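Local coordinates for protein CurJ (Moorea producens 3L, PDB 5TZ6) that probably catalyses a vinylogous dehydration of a polyketide intermediate during curacin biosynthesis, as a dehydratase domain of a polyketide synthase module, at residues F240-I245 with I293-R298; S271-K276 with G297-P302. The protein carries 1 engineered substitution. All coordinates share one frame; numbering follows the deposited sequence.

Contact 1: residues F240-I245 with I293-R298. With 7OD ((2E,5R)-5-hydroxy-2-methylhept-2-enoic acid), chain C.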
loop_
_atom_site.group_PDB
_atom_site.type_symbol
_atom_site.label_atom_id
_atom_site.label_comp_id
_atom_site.label_asym_id
_atom_site.label_seq_id
_atom_site.Cartn_x
_atom_site.Cartn_y
_atom_site.Cartn_z
ATOM N N PHE A 240 7.337 -25.633 26.160
ATOM C CA PHE A 240 8.300 -25.190 25.156
ATOM C C PHE A 240 7.566 -24.365 24.106
ATOM O O PHE A 240 6.650 -24.863 23.449
ATOM C CB PHE A 240 9.011 -26.384 24.515
ATOM C CG PHE A 240 9.952 -27.107 25.447
ATOM C CD1 PHE A 240 11.206 -26.588 25.731
ATOM C CD2 PHE A 240 9.582 -28.305 26.044
ATOM C CE1 PHE A 240 12.074 -27.245 26.592
ATOM C CE2 PHE A 240 10.443 -28.967 26.909
ATOM C CZ PHE A 240 11.694 -28.433 27.182
ATOM N N VAL A 241 7.965 -23.108 23.949
ATOM C CA VAL A 241 7.348 -22.219 22.968
ATOM C C VAL A 241 8.312 -22.004 21.805
ATOM O O VAL A 241 9.528 -21.893 22.019
ATOM C CB VAL A 241 6.928 -20.888 23.605
ATOM C CG1 VAL A 241 6.185 -20.031 22.589
ATOM C CG2 VAL A 241 6.053 -21.155 24.816
ATOM N N PRO A 242 7.829 -21.989 20.565
ATOM C CA PRO A 242 8.734 -21.783 19.427
ATOM C C PRO A 242 9.502 -20.482 19.581
ATOM O O PRO A 242 8.923 -19.418 19.812
ATOM C CB PRO A 242 7.787 -21.745 18.226
ATOM C CG PRO A 242 6.637 -22.608 18.650
ATOM C CD PRO A 242 6.473 -22.378 20.135
ATOM N N PHE A 243 10.802 -20.573 19.428
ATOM C CA PHE A 243 11.666 -19.441 19.720
ATOM C C PHE A 243 12.565 -19.054 18.554
ATOM O O PHE A 243 12.748 -17.859 18.301
ATOM C CB PHE A 243 12.507 -19.771 20.956
ATOM C CG PHE A 243 13.482 -18.696 21.334
ATOM C CD1 PHE A 243 14.766 -18.684 20.804
ATOM C CD2 PHE A 243 13.122 -17.706 22.238
ATOM C CE1 PHE A 243 15.670 -17.695 21.156
ATOM C CE2 PHE A 243 14.029 -16.708 22.593
ATOM C CZ PHE A 243 15.302 -16.707 22.051
ATOM N N SER A 244 13.129 -20.027 17.837
ATOM C CA SER A 244 13.979 -19.700 16.701
ATOM C C SER A 244 13.969 -20.862 15.717
ATOM O O SER A 244 13.703 -22.005 16.085
ATOM C CB SER A 244 15.411 -19.390 17.146
ATOM O OG SER A 244 16.031 -20.540 17.697
ATOM N N ILE A 245 14.276 -20.560 14.455
ATOM C CA ILE A 245 14.297 -21.567 13.398
ATOM C C ILE A 245 15.485 -21.297 12.482
ATOM O O ILE A 245 15.618 -20.194 11.940
ATOM C CB ILE A 245 12.990 -21.566 12.588
ATOM C CG1 ILE A 245 11.842 -22.101 13.441
ATOM C CG2 ILE A 245 13.142 -22.401 11.336
ATOM C CD1 ILE A 245 10.484 -21.938 12.805
ATOM N N ILE A 293 14.597 -27.190 9.729
ATOM C CA ILE A 293 15.904 -27.566 10.246
ATOM C C ILE A 293 16.252 -26.593 11.359
ATOM O O ILE A 293 16.175 -25.371 11.171
ATOM C CB ILE A 293 16.980 -27.533 9.144
ATOM C CG1 ILE A 293 16.670 -28.560 8.057
ATOM C CG2 ILE A 293 18.362 -27.790 9.735
ATOM C CD1 ILE A 293 16.831 -29.985 8.510
ATOM N N GLY A 294 16.649 -27.131 12.506
ATOM C CA GLY A 294 17.063 -26.279 13.603
ATOM C C GLY A 294 15.925 -25.561 14.295
ATOM O O GLY A 294 16.069 -24.385 14.655
ATOM N N PHE A 295 14.780 -26.216 14.444
ATOM C CA PHE A 295 13.715 -25.661 15.265
ATOM C C PHE A 295 14.138 -25.683 16.725
ATOM O O PHE A 295 14.548 -26.725 17.244
ATOM C CB PHE A 295 12.424 -26.457 15.089
ATOM C CG PHE A 295 11.301 -25.979 15.960
ATOM C CD1 PHE A 295 11.213 -26.389 17.283
ATOM C CD2 PHE A 295 10.329 -25.130 15.459
ATOM C CE1 PHE A 295 10.189 -25.950 18.093
ATOM C CE2 PHE A 295 9.291 -24.692 16.267
ATOM C CZ PHE A 295 9.222 -25.102 17.584
ATOM N N GLU A 296 14.052 -24.537 17.390
ATOM C CA GLU A 296 14.324 -24.450 18.818
ATOM C C GLU A 296 13.129 -23.819 19.511
ATOM O O GLU A 296 12.727 -22.695 19.167
ATOM C CB GLU A 296 15.586 -23.644 19.127
ATOM C CG GLU A 296 15.865 -23.595 20.630
ATOM C CD GLU A 296 17.130 -22.836 20.998
ATOM O OE1 GLU A 296 17.014 -21.710 21.527
ATOM O OE2 GLU A 296 18.238 -23.362 20.760
ATOM N N GLY A 297 12.563 -24.556 20.468
ATOM C CA GLY A 297 11.583 -24.020 21.395
ATOM C C GLY A 297 12.240 -23.875 22.756
ATOM O O GLY A 297 13.210 -24.572 23.071
ATOM N N ARG A 298 11.721 -22.962 23.566
ATOM C CA ARG A 298 12.266 -22.721 24.894
ATOM C C ARG A 298 11.149 -22.729 25.918
ATOM O O ARG A 298 10.062 -22.198 25.665
ATOM C CB ARG A 298 13.021 -21.397 24.970
ATOM C CG ARG A 298 14.269 -21.375 24.134
ATOM C CD ARG A 298 15.168 -20.229 24.523
ATOM N NE ARG A 298 16.351 -20.168 23.678
ATOM C CZ ARG A 298 17.263 -19.209 23.751
ATOM N NH1 ARG A 298 17.128 -18.231 24.635
ATOM N NH2 ARG A 298 18.310 -19.228 22.942
HETATM O OAB 7OD C . 2.163 -19.154 23.386
HETATM C CAA 7OD C . 2.600 -18.582 22.367
HETATM O OAI 7OD C . 2.763 -17.340 22.372
HETATM C CAC 7OD C . 2.939 -19.400 21.115
HETATM C CAK 7OD C . 3.475 -18.687 19.863
HETATM C CAD 7OD C . 2.742 -20.925 21.107
HETATM C CAE 7OD C . 3.097 -21.702 19.828
HETATM C CAF 7OD C . 3.027 -23.246 19.924
HETATM O OAH 7OD C . 1.849 -23.699 19.249
HETATM C CAG 7OD C . 3.008 -23.787 21.358
HETATM C CAJ 7OD C . 3.326 -25.284 21.306
HETATM O O HOH W 1 17.124 -22.351 16.053
#
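F243 and S244 both send their N-H groups to the one carbonyl oxygen of E296, F243 N to E296 O at 2.9 Å and S244 N to E296 O at 3.0 Å. E296 O takes both in its carbonyl plane while E296 N bonds S244 O, so the extra residue of strand 240-245 is absorbed without losing the pairing. Further along, V241 and R298 exchange backbone bonds in both directions, and the one from V241 N to R298 O is nearly straight (176°). Between these pairs lies P242 opposite G297, a non-hydrogen-bonded position where proline's missing N-H costs this pairing nothing. Glycine suits the other side because a CB there would press on V241 O.

CG of F243 stands anti to the backbone N (chi1 178°), and the guanidinium of R298 lies flat over one face of the ring, planes 12° apart, in a cation-pi stack with R298 CZ 3.4 Å from F243 CE1. The charge is matched at the edge of the guanidinium by E296, R298 NE reaching E296 OE1 at 2.7 Å. S244 OG shares a water with G294 O, 2.7 Å from S244 OG, and the water donates to the carbonyl. P242 CB packs against F295 CZ at 3.7 Å, and P242 CD lies 3.5 Å from CAE of the bound acid. V241 CG1 also touches the acid. This is a classic beta bulge between antiparallel strands of the HotDog dehydratase fold, set beside the ligand pocket.

Contact 2: residues S271-K276 with G297-P302; sequences SGEKFK and GRKANP
K274 runs beside R298, both side chains pointing the same way from a non-hydrogen-bonded pair. CB carries the K274 chain out on the face that R298 also uses, and CG, anti to the carbonyl carbon (chi1 -64°), passes 4.0 Å from R298 NE. CD leads on past the carboxylate of E296. CE then lies 3.4 Å from R298 NH2, and a bend at the last torsion (chi4 44°) sets NZ over the centre of the guanidinium, 3.5 Å from R298 CZ, on the face opposite F243.

Backbone bonds hold the strands at this spacing: F275 and G297 bond both ways, and K299 N reaches E273 O at 2.9 Å, E273 being third in the type I turn S271 to K274. E273 CG and K299 CB meet at 3.9 Å, the chains crossing at about a right angle. F275 suits its buried place by reaching I225, L228 and V229.

An alanine in place of R298 would probably leave the E296 carboxylate without its salt-bridge mate and open a gap between the K274 chain and the F243 ring. Two like charges this close would repel, so E296, bridged to R298, probably offsets the cost, and the lysine may lose its proton more readily.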
loop_
_atom_site.group_PDB
_atom_site.type_symbol
_atom_site.label_atom_id
_atom_site.label_comp_id
_atom_site.label_asym_id
_atom_site.label_seq_id
_atom_site.Cartn_x
_atom_site.Cartn_y
_atom_site.Cartn_z
ATOM N N SER A 271 21.432 -26.990 28.377
ATOM C CA SER A 271 20.324 -26.276 29.005
ATOM C C SER A 271 19.049 -27.091 28.822
ATOM O O SER A 271 18.583 -27.279 27.692
ATOM C CB SER A 271 20.172 -24.876 28.408
ATOM O OG SER A 271 19.013 -24.229 28.904
ATOM N N GLY A 272 18.482 -27.563 29.933
ATOM C CA GLY A 272 17.259 -28.341 29.897
ATOM C C GLY A 272 16.025 -27.514 29.599
ATOM O O GLY A 272 14.893 -27.976 29.774
ATOM N N GLU A 273 16.234 -26.286 29.136
ATOM C CA GLU A 273 15.145 -25.397 28.775
ATOM C C GLU A 273 15.022 -25.199 27.276
ATOM O O GLU A 273 14.073 -24.546 26.828
ATOM C CB GLU A 273 15.303 -24.037 29.471
ATOM C CG GLU A 273 14.654 -24.003 30.846
ATOM C CD GLU A 273 15.339 -23.052 31.805
ATOM O OE1 GLU A 273 16.550 -23.226 32.058
ATOM O OE2 GLU A 273 14.661 -22.133 32.311
ATOM N N LYS A 274 15.956 -25.727 26.495
ATOM C CA LYS A 274 15.908 -25.646 25.044
ATOM C C LYS A 274 15.576 -27.018 24.481
ATOM O O LYS A 274 16.209 -28.015 24.846
ATOM C CB LYS A 274 17.243 -25.174 24.476
ATOM C CG LYS A 274 17.644 -23.773 24.870
ATOM C CD LYS A 274 19.062 -23.497 24.410
ATOM C CE LYS A 274 19.402 -22.033 24.535
ATOM N NZ LYS A 274 18.922 -21.477 25.828
ATOM N N PHE A 275 14.586 -27.068 23.600
ATOM C CA PHE A 275 14.272 -28.277 22.854
ATOM C C PHE A 275 14.560 -28.017 21.384
ATOM O O PHE A 275 14.002 -27.080 20.794
ATOM C CB PHE A 275 12.818 -28.699 23.049
ATOM C CG PHE A 275 12.544 -30.092 22.582
ATOM C CD1 PHE A 275 12.156 -30.331 21.278
ATOM C CD2 PHE A 275 12.718 -31.167 23.437
ATOM C CE1 PHE A 275 11.923 -31.617 20.839
ATOM C CE2 PHE A 275 12.487 -32.453 23.005
ATOM C CZ PHE A 275 12.086 -32.681 21.706
ATOM N N LYS A 276 15.419 -28.852 20.796
ATOM C CA LYS A 276 15.866 -28.695 19.418
ATOM C C LYS A 276 15.409 -29.883 18.579
ATOM O O LYS A 276 15.502 -31.039 19.011
ATOM C CB LYS A 276 17.388 -28.548 19.342
ATOM C CG LYS A 276 17.940 -27.394 20.167
ATOM C CD LYS A 276 19.455 -27.473 20.307
ATOM C CE LYS A 276 20.010 -26.206 20.944
ATOM N NZ LYS A 276 21.499 -26.194 20.970
ATOM N N GLY A 297 12.563 -24.556 20.468
ATOM C CA GLY A 297 11.583 -24.020 21.395
ATOM C C GLY A 297 12.240 -23.875 22.756
ATOM O O GLY A 297 13.210 -24.572 23.071
ATOM N N ARG A 298 11.721 -22.962 23.566
ATOM C CA ARG A 298 12.266 -22.721 24.894
ATOM C C ARG A 298 11.149 -22.729 25.918
ATOM O O ARG A 298 10.062 -22.198 25.665
ATOM C CB ARG A 298 13.021 -21.397 24.970
ATOM C CG ARG A 298 14.269 -21.375 24.134
ATOM C CD ARG A 298 15.168 -20.229 24.523
ATOM N NE ARG A 298 16.351 -20.168 23.678
ATOM C CZ ARG A 298 17.263 -19.209 23.751
ATOM N NH1 ARG A 298 17.128 -18.231 24.635
ATOM N NH2 ARG A 298 18.310 -19.228 22.942
ATOM N N LYS A 299 11.434 -23.321 27.077
ATOM C CA LYS A 299 10.471 -23.346 28.169
ATOM C C LYS A 299 10.056 -21.926 28.518
ATOM O O LYS A 299 10.895 -21.026 28.612
ATOM C CB LYS A 299 11.088 -24.023 29.392
ATOM C CG LYS A 299 11.118 -25.537 29.335
ATOM C CD LYS A 299 10.090 -26.145 30.272
ATOM C CE LYS A 299 10.397 -27.608 30.558
ATOM N NZ LYS A 299 9.401 -28.212 31.488
ATOM N N ALA A 300 8.755 -21.719 28.698
ATOM C CA ALA A 300 8.276 -20.392 29.043
ATOM C C ALA A 300 6.846 -20.480 29.550
ATOM O O ALA A 300 6.111 -21.422 29.244
ATOM C CB ALA A 300 8.362 -19.438 27.848
ATOM N N ASN A 301 6.471 -19.483 30.338
ATOM C CA ASN A 301 5.091 -19.319 30.754
ATOM C C ASN A 301 4.385 -18.448 29.727
ATOM O O ASN A 301 4.749 -17.273 29.580
ATOM C CB ASN A 301 5.020 -18.676 32.127
ATOM C CG ASN A 301 3.607 -18.618 32.678
ATOM O OD1 ASN A 301 2.645 -18.387 31.940
ATOM N ND2 ASN A 301 3.477 -18.816 33.987
ATOM N N PRO A 302 3.393 -18.962 29.000
ATOM C CA PRO A 302 2.779 -18.149 27.938
ATOM C C PRO A 302 2.233 -16.830 28.440
ATOM O O PRO A 302 2.169 -15.856 27.665
ATOM C CB PRO A 302 1.666 -19.060 27.401
ATOM C CG PRO A 302 2.146 -20.449 27.714
ATOM C CD PRO A 302 2.824 -20.320 29.057
#

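In the fold
Of the strands these contacts use and enclose, 239-250 comes first along the chain, followed by 258-267, 274-282 and 288-300. Contact 1 joins the first of these to the last, closing a loop of 47 residues that contains strand but no helix. Contact 2 closes a shorter loop of 20 residues, the hairpin of 274-282 and 288-300; it begins inside the span of contact 1 and runs a little past its end, so the two overlap at G297 and R298. Strand 288-300 therefore lies between two antiparallel neighbours, with the contact centres about 8 Å apart. Contact 1 borders strand 71-77, whereas contact 2 leads into helix 302-305, where P302 touches the ligand.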